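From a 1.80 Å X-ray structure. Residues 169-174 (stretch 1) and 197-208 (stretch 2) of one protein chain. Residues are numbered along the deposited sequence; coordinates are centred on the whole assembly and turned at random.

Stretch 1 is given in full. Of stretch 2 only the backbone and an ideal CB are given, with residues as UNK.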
# COMPACT_ATOMS: atom_id res chain seq x y z
N ALA A 169 -6.60 3.84 -0.31
CA ALA A 169 -7.94 4.38 -0.03
C ALA A 169 -8.40 4.15 1.41
O ALA A 169 -9.50 4.55 1.79
CB ALA A 169 -8.98 3.79 -1.02
N HIS A 170 -7.57 3.47 2.21
CA HIS A 170 -7.91 3.23 3.61
C HIS A 170 -6.78 3.79 4.48
O HIS A 170 -5.62 3.78 4.08
CB HIS A 170 -8.07 1.74 3.92
CG HIS A 170 -9.19 1.08 3.18
ND1 HIS A 170 -9.07 0.64 1.88
CD2 HIS A 170 -10.47 0.82 3.55
CE1 HIS A 170 -10.22 0.13 1.48
NE2 HIS A 170 -11.09 0.23 2.47
N HIS A 171 -7.14 4.27 5.67
CA HIS A 171 -6.19 4.85 6.61
C HIS A 171 -5.17 3.85 7.17
O HIS A 171 -5.51 2.72 7.52
CB HIS A 171 -7.00 5.50 7.75
CG HIS A 171 -6.19 5.94 8.93
ND1 HIS A 171 -5.19 6.88 8.86
CD2 HIS A 171 -6.26 5.57 10.24
CE1 HIS A 171 -4.68 7.08 10.06
NE2 HIS A 171 -5.31 6.30 10.92
N CYS A 172 -3.90 4.27 7.23
CA CYS A 172 -2.82 3.45 7.78
C CYS A 172 -2.87 3.55 9.31
O CYS A 172 -1.96 4.09 9.94
CB CYS A 172 -1.46 3.96 7.27
SG CYS A 172 -1.24 5.76 7.36
N ASP A 173 -3.93 3.01 9.91
CA ASP A 173 -4.06 3.12 11.35
C ASP A 173 -2.92 2.48 12.13
O ASP A 173 -2.50 3.00 13.17
CB ASP A 173 -5.43 2.57 11.82
CG ASP A 173 -5.71 1.15 11.36
OD1 ASP A 173 -6.73 0.59 11.82
OD2 ASP A 173 -4.94 0.60 10.55
N GLY A 174 -2.40 1.37 11.61
CA GLY A 174 -1.27 0.71 12.23
C GLY A 174 -0.06 1.64 12.23
O GLY A 174 0.58 1.80 13.26
N UNK A 197 -15.88 4.27 6.13
CA UNK A 197 -15.04 3.13 5.74
C UNK A 197 -14.05 2.66 6.81
O UNK A 197 -13.66 3.42 7.68
CB UNK A 197 -14.26 3.50 4.48
N UNK A 198 -13.66 1.39 6.71
CA UNK A 198 -12.69 0.80 7.62
C UNK A 198 -11.52 1.76 7.62
O UNK A 198 -11.16 2.30 6.58
CB UNK A 198 -12.28 -0.62 7.21
N UNK A 199 -10.84 1.93 8.77
CA UNK A 199 -11.09 1.27 10.06
C UNK A 199 -12.24 1.79 10.93
O UNK A 199 -12.45 1.26 12.03
CB UNK A 199 -9.81 1.36 10.89
N UNK A 200 -12.94 2.82 10.46
CA UNK A 200 -14.07 3.42 11.20
C UNK A 200 -13.71 4.08 12.53
O UNK A 200 -14.28 5.10 12.90
CB UNK A 200 -15.12 2.34 11.47
N UNK A 201 -12.78 3.46 13.26
CA UNK A 201 -12.33 3.93 14.57
C UNK A 201 -11.22 4.99 14.58
O UNK A 201 -11.02 5.67 15.58
CB UNK A 201 -11.84 2.72 15.37
N UNK A 202 -10.50 5.11 13.47
CA UNK A 202 -9.38 6.04 13.36
C UNK A 202 -9.33 6.58 11.94
O UNK A 202 -9.99 6.04 11.06
CB UNK A 202 -8.06 5.36 13.73
N UNK A 203 -8.54 7.63 11.71
CA UNK A 203 -8.48 8.19 10.37
C UNK A 203 -9.09 9.58 10.27
O UNK A 203 -9.12 10.18 9.19
CB UNK A 203 -9.19 7.25 9.39
N UNK A 204 -9.60 10.10 11.38
CA UNK A 204 -10.22 11.43 11.36
C UNK A 204 -9.19 12.55 11.33
O UNK A 204 -8.07 12.41 11.85
CB UNK A 204 -11.13 11.60 12.58
N UNK A 205 -9.59 13.66 10.74
CA UNK A 205 -8.74 14.84 10.57
C UNK A 205 -8.15 15.40 11.85
O UNK A 205 -7.06 15.95 11.83
CB UNK A 205 -9.54 15.94 9.88
N UNK A 206 -8.86 15.25 12.97
CA UNK A 206 -8.37 15.81 14.23
C UNK A 206 -7.28 15.00 14.90
O UNK A 206 -6.74 15.41 15.93
CB UNK A 206 -9.54 15.96 15.21
N UNK A 207 -6.95 13.83 14.35
CA UNK A 207 -5.89 13.00 14.92
C UNK A 207 -4.56 13.52 14.36
O UNK A 207 -4.14 13.13 13.26
CB UNK A 207 -6.10 11.52 14.60
N UNK A 208 -3.90 14.39 15.12
CA UNK A 208 -2.65 14.97 14.65
C UNK A 208 -1.44 14.58 15.49
O UNK A 208 -0.40 15.21 15.42
CB UNK A 208 -2.77 16.49 14.62

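Position 197 has phi/psi of -135/156, an extended conformation open to most residues. Its CA-to-CB bond points toward stretch 1, yet the ideal CB stays 4.7 Å from CD2 of H170, so small or medium apolar side chains would suit it. The deposited residue is A197, which makes no close contact there.

At 198 the bond points sideways, and the ideal CB lies 4.3 Å from CD2 of H170. The backbone already engages that histidine: the carbonyl O of 198 is 3.4 Å from CD2 of H170, at the ring edge and near its plane. A long side chain leaving sideways could bring its far end near D173; aromatic or large aliphatic residues fit. It is F198, chi1 t, whose CE2 comes within 4.5 Å of OD1 of D173. Its carbonyl O also accepts from a water, 2.8 Å from the water O, and that water accepts from N of H171 at 2.9 Å, bridging the stretches without a direct hydrogen bond.

Position 199 is marked by a cis peptide bond before it and by phi of -79. This combination strongly favours proline. The ideal CB points toward stretch 1, 3.3 Å from OD1 of D173, leaving little room for bulk in that direction. The residue is P199, C-gamma endo; its CD packs 3.9 Å from CB of H171, and its CG sits at the edge of the histidine ring.

Position 200 has a positive phi of 64, which glycine or asparagine adopts readily, but nothing of stretch 1 is near its ideal CB. F200 occupies it and touches a crystal neighbour. Position 201 points sideways into space free of stretch 1, suiting polar residues; it is E201.

At 202 the bond points toward stretch 1, with the ideal CB beside the H171 side chain and 4.3 Å from CB of D173. A flexible chain with an aliphatic stem would suit it, as would a medium apolar one. It is K202, whose CD packs 4.0 Å from CB of D173.

Position 203 is tightly constrained. Phi/psi of 111/0 would jam a CB against the preceding carbonyl O, and an ideal CB would also lie only 3.2 Å from CB of H171. Both observations call for glycine, and G203 is found. Its CA stands 3.5 Å from the centroid of the H171 ring, 15° off the normal, a CH-pi contact over the face.

Positions 204 to 207 form a type I turn, closed by N of 207 to O of 204 at 3.1 Å. The bond at 204 points away, while 205 and 206 are out of reach, so many polar or apolar side chains would do. They are F204, L205 and E206.

At 207 the bond points back toward stretch 1, and the free amides of 203 and 204 invite an acceptor. E207 supplies one: OE1 takes N of G203 at 2.8 Å, and OE2 takes N of F204 at 3.0 Å. Position 208 is out of reach of stretch 1, which favours no particular side chain; it is I208.

Stretch 2, residues 197-208: AFPFEKGFLEEI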
# COMPACT_ATOMS: atom_id res chain seq x y z
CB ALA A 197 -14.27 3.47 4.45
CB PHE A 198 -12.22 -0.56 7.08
CG PHE A 198 -11.25 -1.27 7.99
CD1 PHE A 198 -11.72 -2.10 9.01
CD2 PHE A 198 -9.87 -1.08 7.86
CE1 PHE A 198 -10.83 -2.73 9.89
CE2 PHE A 198 -8.97 -1.71 8.73
CZ PHE A 198 -9.46 -2.54 9.75
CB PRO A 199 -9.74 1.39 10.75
CG PRO A 199 -9.35 2.78 10.36
CD PRO A 199 -9.64 2.78 8.85
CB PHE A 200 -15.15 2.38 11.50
CG PHE A 200 -15.67 1.66 10.30
CD1 PHE A 200 -15.24 0.36 10.01
CD2 PHE A 200 -16.63 2.24 9.47
CE1 PHE A 200 -15.77 -0.34 8.92
CE2 PHE A 200 -17.16 1.55 8.38
CZ PHE A 200 -16.74 0.26 8.10
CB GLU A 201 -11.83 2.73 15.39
CG GLU A 201 -12.90 1.71 15.74
CD GLU A 201 -12.30 0.44 16.33
OE1 GLU A 201 -11.57 0.52 17.34
OE2 GLU A 201 -12.57 -0.64 15.77
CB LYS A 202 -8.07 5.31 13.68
CG LYS A 202 -8.03 4.79 15.10
CD LYS A 202 -7.55 3.36 15.14
CE LYS A 202 -7.76 2.74 16.51
NZ LYS A 202 -7.44 1.29 16.53
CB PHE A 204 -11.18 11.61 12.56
CG PHE A 204 -12.33 10.65 12.56
CD1 PHE A 204 -12.20 9.38 13.10
CD2 PHE A 204 -13.54 11.01 11.95
CE1 PHE A 204 -13.25 8.46 13.04
CE2 PHE A 204 -14.59 10.10 11.88
CZ PHE A 204 -14.45 8.83 12.42
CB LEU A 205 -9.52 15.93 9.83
CG LEU A 205 -8.86 17.29 9.60
CD1 LEU A 205 -7.60 17.13 8.78
CD2 LEU A 205 -9.86 18.19 8.90
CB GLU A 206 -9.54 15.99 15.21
CG GLU A 206 -10.85 16.31 14.53
CD GLU A 206 -11.40 15.08 13.82
OE1 GLU A 206 -12.27 15.21 12.94
OE2 GLU A 206 -10.95 13.96 14.17
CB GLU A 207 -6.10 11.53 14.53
CG GLU A 207 -7.32 10.90 15.21
CD GLU A 207 -7.92 9.80 14.39
OE1 GLU A 207 -7.16 9.03 13.77
OE2 GLU A 207 -9.16 9.69 14.37
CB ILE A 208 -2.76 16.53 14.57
CG1 ILE A 208 -3.94 16.93 13.70
CG2 ILE A 208 -1.50 17.11 13.97
CD1 ILE A 208 -4.15 18.42 13.57
O HOH W 1 -10.03 4.69 5.75
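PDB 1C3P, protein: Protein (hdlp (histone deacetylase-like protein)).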